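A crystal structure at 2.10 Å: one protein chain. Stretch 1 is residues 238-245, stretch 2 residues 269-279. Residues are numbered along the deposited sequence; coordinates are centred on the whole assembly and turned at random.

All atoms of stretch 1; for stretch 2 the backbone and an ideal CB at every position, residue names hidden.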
ATOM      1  N   GLY A 238      60.378 -14.758 -10.356  1.00 65.81           N
ATOM      2  CA  GLY A 238      59.245 -15.698 -10.298  1.00 66.20           C
ATOM      3  C   GLY A 238      59.117 -16.646  -9.098  1.00 66.27           C
ATOM      4  O   GLY A 238      58.231 -17.481  -9.075  1.00 66.87           O
ATOM      5  N   THR A 239      59.995 -16.547  -8.114  1.00 67.31           N
ATOM      6  CA  THR A 239      59.884 -17.365  -6.888  1.00 67.32           C
ATOM      7  C   THR A 239      58.609 -17.034  -6.104  1.00 66.90           C
ATOM      8  O   THR A 239      58.355 -15.866  -5.804  1.00 65.70           O
ATOM      9  CB  THR A 239      61.117 -17.160  -5.976  1.00 67.34           C
ATOM     10  OG1 THR A 239      62.307 -17.436  -6.705  1.00 67.56           O
ATOM     11  CG2 THR A 239      61.097 -18.086  -4.749  1.00 69.52           C
ATOM     12  N   SER A 240      57.816 -18.054  -5.764  1.00 68.22           N
ATOM     13  CA  SER A 240      56.671 -17.872  -4.858  1.00 69.34           C
ATOM     14  C   SER A 240      57.130 -17.381  -3.490  1.00 70.87           C
ATOM     15  O   SER A 240      58.156 -17.808  -2.987  1.00 70.37           O
ATOM     16  CB  SER A 240      55.917 -19.174  -4.626  1.00 70.28           C
ATOM     17  OG  SER A 240      55.352 -19.636  -5.819  1.00 71.07           O
ATOM     18  N   VAL A 241      56.342 -16.493  -2.908  1.00 71.23           N
ATOM     19  CA  VAL A 241      56.606 -15.949  -1.604  1.00 72.75           C
ATOM     20  C   VAL A 241      55.480 -16.357  -0.654  1.00 74.96           C
ATOM     21  O   VAL A 241      55.739 -16.908   0.415  1.00 78.29           O
ATOM     22  CB  VAL A 241      56.752 -14.425  -1.687  1.00 72.21           C
ATOM     23  CG1 VAL A 241      57.027 -13.822  -0.303  1.00 74.35           C
ATOM     24  CG2 VAL A 241      57.883 -14.087  -2.628  1.00 71.27           C
ATOM     25  N   LEU A 242      54.242 -16.050  -1.021  1.00 75.12           N
ATOM     26  CA  LEU A 242      53.060 -16.528  -0.287  1.00 76.00           C
ATOM     27  C   LEU A 242      51.789 -16.349  -1.096  1.00 75.95           C
ATOM     28  O   LEU A 242      51.752 -15.584  -2.074  1.00 73.11           O
ATOM     29  CB  LEU A 242      52.884 -15.812   1.052  1.00 78.14           C
ATOM     30  CG  LEU A 242      52.286 -14.398   1.048  1.00 77.66           C
ATOM     31  CD1 LEU A 242      51.856 -14.030   2.450  1.00 77.48           C
ATOM     32  CD2 LEU A 242      53.266 -13.386   0.462  1.00 76.17           C
ATOM     33  N   THR A 243      50.746 -17.033  -0.637  1.00 75.79           N
ATOM     34  CA  THR A 243      49.419 -16.937  -1.197  1.00 74.56           C
ATOM     35  C   THR A 243      48.516 -16.149  -0.263  1.00 75.14           C
ATOM     36  O   THR A 243      48.428 -16.466   0.929  1.00 76.97           O
ATOM     37  CB  THR A 243      48.833 -18.331  -1.365  1.00 75.27           C
ATOM     38  OG1 THR A 243      49.825 -19.140  -1.990  1.00 76.00           O
ATOM     39  CG2 THR A 243      47.539 -18.303  -2.230  1.00 74.50           C
ATOM     40  N   VAL A 244      47.850 -15.130  -0.805  1.00 72.58           N
ATOM     41  CA  VAL A 244      46.742 -14.477  -0.109  1.00 72.30           C
ATOM     42  C   VAL A 244      45.453 -14.902  -0.771  1.00 70.38           C
ATOM     43  O   VAL A 244      45.454 -15.340  -1.919  1.00 72.43           O
ATOM     44  CB  VAL A 244      46.842 -12.935  -0.086  1.00 71.86           C
ATOM     45  CG1 VAL A 244      48.039 -12.505   0.743  1.00 74.26           C
ATOM     46  CG2 VAL A 244      46.947 -12.335  -1.477  1.00 69.61           C
ATOM     47  N   GLU A 245      44.362 -14.765  -0.030  1.00 69.04           N
ATOM     48  CA  GLU A 245      43.041 -15.083  -0.509  1.00 67.99           C
ATOM     49  C   GLU A 245      42.013 -14.074   0.010  1.00 66.45           C
ATOM     50  O   GLU A 245      42.015 -13.699   1.178  1.00 68.74           O
ATOM     51  CB  GLU A 245      42.665 -16.499  -0.102  1.00 69.93           C
ATOM     52  CG  GLU A 245      41.432 -17.023  -0.832  1.00 70.98           C
ATOM     53  CD  GLU A 245      41.054 -18.439  -0.438  1.00 74.23           C
ATOM     54  OE1 GLU A 245      40.056 -18.952  -0.970  1.00 77.66           O
ATOM     55  OE2 GLU A 245      41.741 -19.050   0.405  1.00 77.97           O
ATOM     56  N   UNK A 269      59.582  -4.815  -6.986  1.00 71.95           N
ATOM     57  CA  UNK A 269      60.251  -5.995  -6.422  1.00 72.42           C
ATOM     58  C   UNK A 269      59.336  -7.210  -6.381  1.00 71.72           C
ATOM     59  O   UNK A 269      59.802  -8.330  -6.613  1.00 68.54           O
ATOM     60  CB  UNK A 269      60.758  -5.690  -5.011  1.00 72.42           C
ATOM     61  N   UNK A 270      58.049  -6.980  -6.103  1.00 71.36           N
ATOM     62  CA  UNK A 270      57.035  -8.045  -6.087  1.00 71.65           C
ATOM     63  C   UNK A 270      55.817  -7.764  -6.965  1.00 70.20           C
ATOM     64  O   UNK A 270      55.421  -6.623  -7.124  1.00 73.87           O
ATOM     65  CB  UNK A 270      56.565  -8.277  -4.650  1.00 71.65           C
ATOM     66  N   UNK A 271      55.221  -8.817  -7.510  1.00 66.81           N
ATOM     67  CA  UNK A 271      53.902  -8.737  -8.180  1.00 65.64           C
ATOM     68  C   UNK A 271      53.044  -9.930  -7.698  1.00 64.94           C
ATOM     69  O   UNK A 271      53.473 -10.695  -6.820  1.00 65.10           O
ATOM     70  CB  UNK A 271      54.053  -8.751  -9.703  1.00 65.64           C
ATOM     71  N   UNK A 272      51.822 -10.043  -8.213  1.00 64.31           N
ATOM     72  CA  UNK A 272      50.878 -11.084  -7.791  1.00 63.43           C
ATOM     73  C   UNK A 272      50.083 -11.640  -8.993  1.00 64.39           C
ATOM     74  O   UNK A 272      49.783 -10.891  -9.906  1.00 63.71           O
ATOM     75  CB  UNK A 272      49.918 -10.525  -6.739  1.00 63.43           C
ATOM     76  N   UNK A 273      49.768 -12.940  -8.977  1.00 65.89           N
ATOM     77  CA  UNK A 273      48.916 -13.566  -9.993  1.00 68.76           C
ATOM     78  C   UNK A 273      47.435 -13.530  -9.628  1.00 67.38           C
ATOM     79  O   UNK A 273      47.076 -13.259  -8.487  1.00 65.17           O
ATOM     80  CB  UNK A 273      49.350 -15.017 -10.212  1.00 68.76           C
ATOM     81  N   UNK A 274      46.591 -13.853 -10.611  1.00 65.69           N
ATOM     82  CA  UNK A 274      45.138 -13.963 -10.438  1.00 66.58           C
ATOM     83  C   UNK A 274      44.714 -14.902  -9.308  1.00 65.26           C
ATOM     84  O   UNK A 274      43.659 -14.700  -8.693  1.00 62.82           O
ATOM     85  CB  UNK A 274      44.506 -14.442 -11.747  1.00 66.58           C
ATOM     86  N   UNK A 275      45.531 -15.927  -9.052  1.00 64.11           N
ATOM     87  CA  UNK A 275      45.243 -16.908  -8.022  1.00 65.00           C
ATOM     88  C   UNK A 275      45.763 -16.508  -6.614  1.00 63.92           C
ATOM     89  O   UNK A 275      45.802 -17.348  -5.740  1.00 63.36           O
ATOM     90  CB  UNK A 275      45.852 -18.250  -8.434  1.00 65.00           C
ATOM     91  N   UNK A 276      46.183 -15.253  -6.432  1.00 63.62           N
ATOM     92  CA  UNK A 276      46.631 -14.738  -5.136  1.00 63.29           C
ATOM     93  C   UNK A 276      48.086 -15.003  -4.751  1.00 63.30           C
ATOM     94  O   UNK A 276      48.507 -14.648  -3.643  1.00 62.30           O
ATOM     95  CB  UNK A 276      45.737 -15.331  -4.046  1.00 63.29           C
ATOM     96  N   UNK A 277      48.863 -15.592  -5.657  1.00 62.50           N
ATOM     97  CA  UNK A 277      50.251 -15.918  -5.364  1.00 62.19           C
ATOM     98  C   UNK A 277      51.158 -14.748  -5.692  1.00 62.19           C
ATOM     99  O   UNK A 277      51.245 -14.293  -6.871  1.00 60.46           O
ATOM    100  CB  UNK A 277      50.688 -17.161  -6.142  1.00 62.19           C
ATOM    101  N   UNK A 278      51.902 -14.356  -4.675  1.00 60.54           N
ATOM    102  CA  UNK A 278      52.830 -13.244  -4.716  1.00 62.43           C
ATOM    103  C   UNK A 278      54.221 -13.769  -5.039  1.00 63.21           C
ATOM    104  O   UNK A 278      54.741 -14.655  -4.358  1.00 64.06           O
ATOM    105  CB  UNK A 278      52.827 -12.477  -3.392  1.00 62.43           C
ATOM    106  N   UNK A 279      54.827 -13.195  -6.072  1.00 64.64           N
ATOM    107  CA  UNK A 279      56.096 -13.667  -6.584  1.00 65.53           C
ATOM    108  C   UNK A 279      57.160 -12.572  -6.672  1.00 66.16           C
ATOM    109  O   UNK A 279      56.842 -11.372  -6.727  1.00 65.61           O
ATOM    110  CB  UNK A 279      55.885 -14.291  -7.965  1.00 65.53           C
TER

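Position 269 offers little to reason from: no atom of stretch 1 lies within 5.5 Å of its ideal CB, so almost any residue would fit. It is Trp269, which makes no contact here. At 270 the ideal CB is equally free, and only a long side chain could reach stretch 1. Phe270 does so, its CE1 lying 4.3 Å from Val241 CG2. Position 271 is again unconstrained; Asp271 stays clear of stretch 1, while its backbone pairs with that of position 279.

Position 272 points its CA-to-CB bond toward stretch 1, on the side where Val244 presents CG2, but at a distance that favours a long apolar side chain: leucine, isoleucine or methionine. Ile272, with both chi angles t, extends CD1 to 3.8 Å from Val244 CG2.

Positions 273 to 276 form a type I turn, closed by the bond from N of 276 to O of 273 (3.0 Å). Stretch 1 does not constrain 273, 274 or 275 at CB and so leaves the choice open, polar residues being merely common in turns. They are Arg273, Glu274 and Asp275; Arg273 NH2 forms a salt bridge with Asp275 OD2 at 3.2 Å, across the turn.

Position 276 is the most decisive. Its phi of 84° favours glycine, and the ideal CB would sit 2.1 Å from Val244 O, a clash. Gly276 lets the two stretches close up: Val244 N donates to Gly276 O at 3.0 Å, and Gly276 CA approaches Val244 O at 3.5 Å.

At 277 the ideal CB lies 4.7 Å from Thr243 OG1 and 5.3 Å from Ser240 OG, on the sheet face those two residues share. Threonine, valine or a longer polar chain would suit it. Val277 places CG1 3.9 Å from Ser240 OG and CG2 3.9 Å from Thr243 OG1, contacts without hydrogen bonds.

Position 278 turns to the face carrying Leu242, its ideal CB 4.7 Å from Val241 CB. This calls for an apolar side chain, such as valine, leucine or isoleucine. Ile278 brings CD1 to 3.7 Å from Leu242 CD2 and 4.3 Å from Val244 CG1. Its backbone is held twice: Ile278 N donates to Leu242 O at 2.9 Å and 172°, and Val241 N donates to Ile278 O at 2.8 Å.

At 279 the ideal CB stands 3.6 Å from Thr239 O and 4.1 Å from Gly238 O, on the face of Ser240. Neither carbonyl dictates the side chain, and many would fit. Phe279, chi1 p, has its end leading away, while Phe279 CA makes a CA-H...O contact with Thr239 O at 3.2 Å.

Stretch 2 269-279: WFDIREDGVIF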
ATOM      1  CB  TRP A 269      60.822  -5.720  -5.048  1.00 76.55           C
ATOM      2  CG  TRP A 269      62.088  -4.939  -5.061  1.00 78.26           C
ATOM      3  CD1 TRP A 269      62.569  -4.141  -6.070  1.00 78.30           C
ATOM      4  CD2 TRP A 269      63.021  -4.849  -3.991  1.00 79.22           C
ATOM      5  NE1 TRP A 269      63.764  -3.587  -5.690  1.00 80.13           N
ATOM      6  CE2 TRP A 269      64.061  -3.997  -4.417  1.00 80.59           C
ATOM      7  CE3 TRP A 269      63.091  -5.424  -2.713  1.00 81.33           C
ATOM      8  CZ2 TRP A 269      65.169  -3.695  -3.604  1.00 83.17           C
ATOM      9  CZ3 TRP A 269      64.198  -5.118  -1.891  1.00 83.44           C
ATOM     10  CH2 TRP A 269      65.220  -4.261  -2.349  1.00 83.56           C
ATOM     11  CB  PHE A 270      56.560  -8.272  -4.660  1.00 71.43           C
ATOM     12  CG  PHE A 270      57.664  -8.545  -3.711  1.00 73.17           C
ATOM     13  CD1 PHE A 270      58.234  -9.815  -3.639  1.00 73.53           C
ATOM     14  CD2 PHE A 270      58.169  -7.520  -2.892  1.00 73.90           C
ATOM     15  CE1 PHE A 270      59.287 -10.063  -2.760  1.00 73.94           C
ATOM     16  CE2 PHE A 270      59.217  -7.764  -2.034  1.00 73.88           C
ATOM     17  CZ  PHE A 270      59.771  -9.032  -1.961  1.00 74.95           C
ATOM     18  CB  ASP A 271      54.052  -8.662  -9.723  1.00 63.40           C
ATOM     19  CG  ASP A 271      52.896  -7.903 -10.426  1.00 62.84           C
ATOM     20  OD1 ASP A 271      51.892  -7.562  -9.793  1.00 61.76           O
ATOM     21  OD2 ASP A 271      52.954  -7.666 -11.672  1.00 65.87           O
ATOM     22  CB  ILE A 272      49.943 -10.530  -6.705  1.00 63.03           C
ATOM     23  CG1 ILE A 272      49.141 -11.657  -6.072  1.00 63.30           C
ATOM     24  CG2 ILE A 272      49.021  -9.428  -7.254  1.00 62.09           C
ATOM     25  CD1 ILE A 272      48.499 -11.248  -4.762  1.00 64.74           C
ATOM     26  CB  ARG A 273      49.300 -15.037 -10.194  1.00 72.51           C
ATOM     27  CG  ARG A 273      50.730 -15.280 -10.607  1.00 74.26           C
ATOM     28  CD  ARG A 273      50.845 -16.564 -11.390  1.00 76.71           C
ATOM     29  NE  ARG A 273      50.502 -17.737 -10.588  1.00 79.15           N
ATOM     30  CZ  ARG A 273      51.377 -18.544  -9.969  1.00 79.75           C
ATOM     31  NH1 ARG A 273      52.696 -18.330 -10.039  1.00 79.02           N
ATOM     32  NH2 ARG A 273      50.921 -19.582  -9.265  1.00 79.09           N
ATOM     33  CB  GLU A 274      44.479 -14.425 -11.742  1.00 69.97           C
ATOM     34  CG  GLU A 274      44.320 -13.318 -12.797  1.00 73.18           C
ATOM     35  CD  GLU A 274      43.587 -13.781 -14.074  1.00 76.89           C
ATOM     36  OE1 GLU A 274      44.221 -14.371 -14.968  1.00 79.23           O
ATOM     37  OE2 GLU A 274      42.368 -13.547 -14.199  1.00 80.24           O
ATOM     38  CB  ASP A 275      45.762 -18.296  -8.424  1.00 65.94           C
ATOM     39  CG  ASP A 275      47.284 -18.390  -8.448  1.00 68.19           C
ATOM     40  OD1 ASP A 275      48.001 -17.362  -8.361  1.00 66.08           O
ATOM     41  OD2 ASP A 275      47.772 -19.530  -8.591  1.00 73.57           O
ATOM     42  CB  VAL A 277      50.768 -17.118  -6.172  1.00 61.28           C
ATOM     43  CG1 VAL A 277      52.251 -17.342  -5.881  1.00 61.81           C
ATOM     44  CG2 VAL A 277      49.968 -18.375  -5.857  1.00 61.88           C
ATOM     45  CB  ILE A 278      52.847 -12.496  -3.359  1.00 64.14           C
ATOM     46  CG1 ILE A 278      51.511 -11.761  -3.149  1.00 64.63           C
ATOM     47  CG2 ILE A 278      54.046 -11.545  -3.270  1.00 64.84           C
ATOM     48  CD1 ILE A 278      51.296 -11.225  -1.744  1.00 67.51           C
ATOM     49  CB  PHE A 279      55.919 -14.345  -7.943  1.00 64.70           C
ATOM     50  CG  PHE A 279      55.269 -13.486  -9.018  1.00 63.81           C
ATOM     51  CD1 PHE A 279      56.043 -12.712  -9.878  1.00 64.64           C
ATOM     52  CD2 PHE A 279      53.890 -13.515  -9.216  1.00 62.80           C
ATOM     53  CE1 PHE A 279      55.467 -11.968 -10.906  1.00 64.71           C
ATOM     54  CE2 PHE A 279      53.295 -12.753 -10.211  1.00 62.92           C
ATOM     55  CZ  PHE A 279      54.084 -11.994 -11.080  1.00 63.83           C
TER
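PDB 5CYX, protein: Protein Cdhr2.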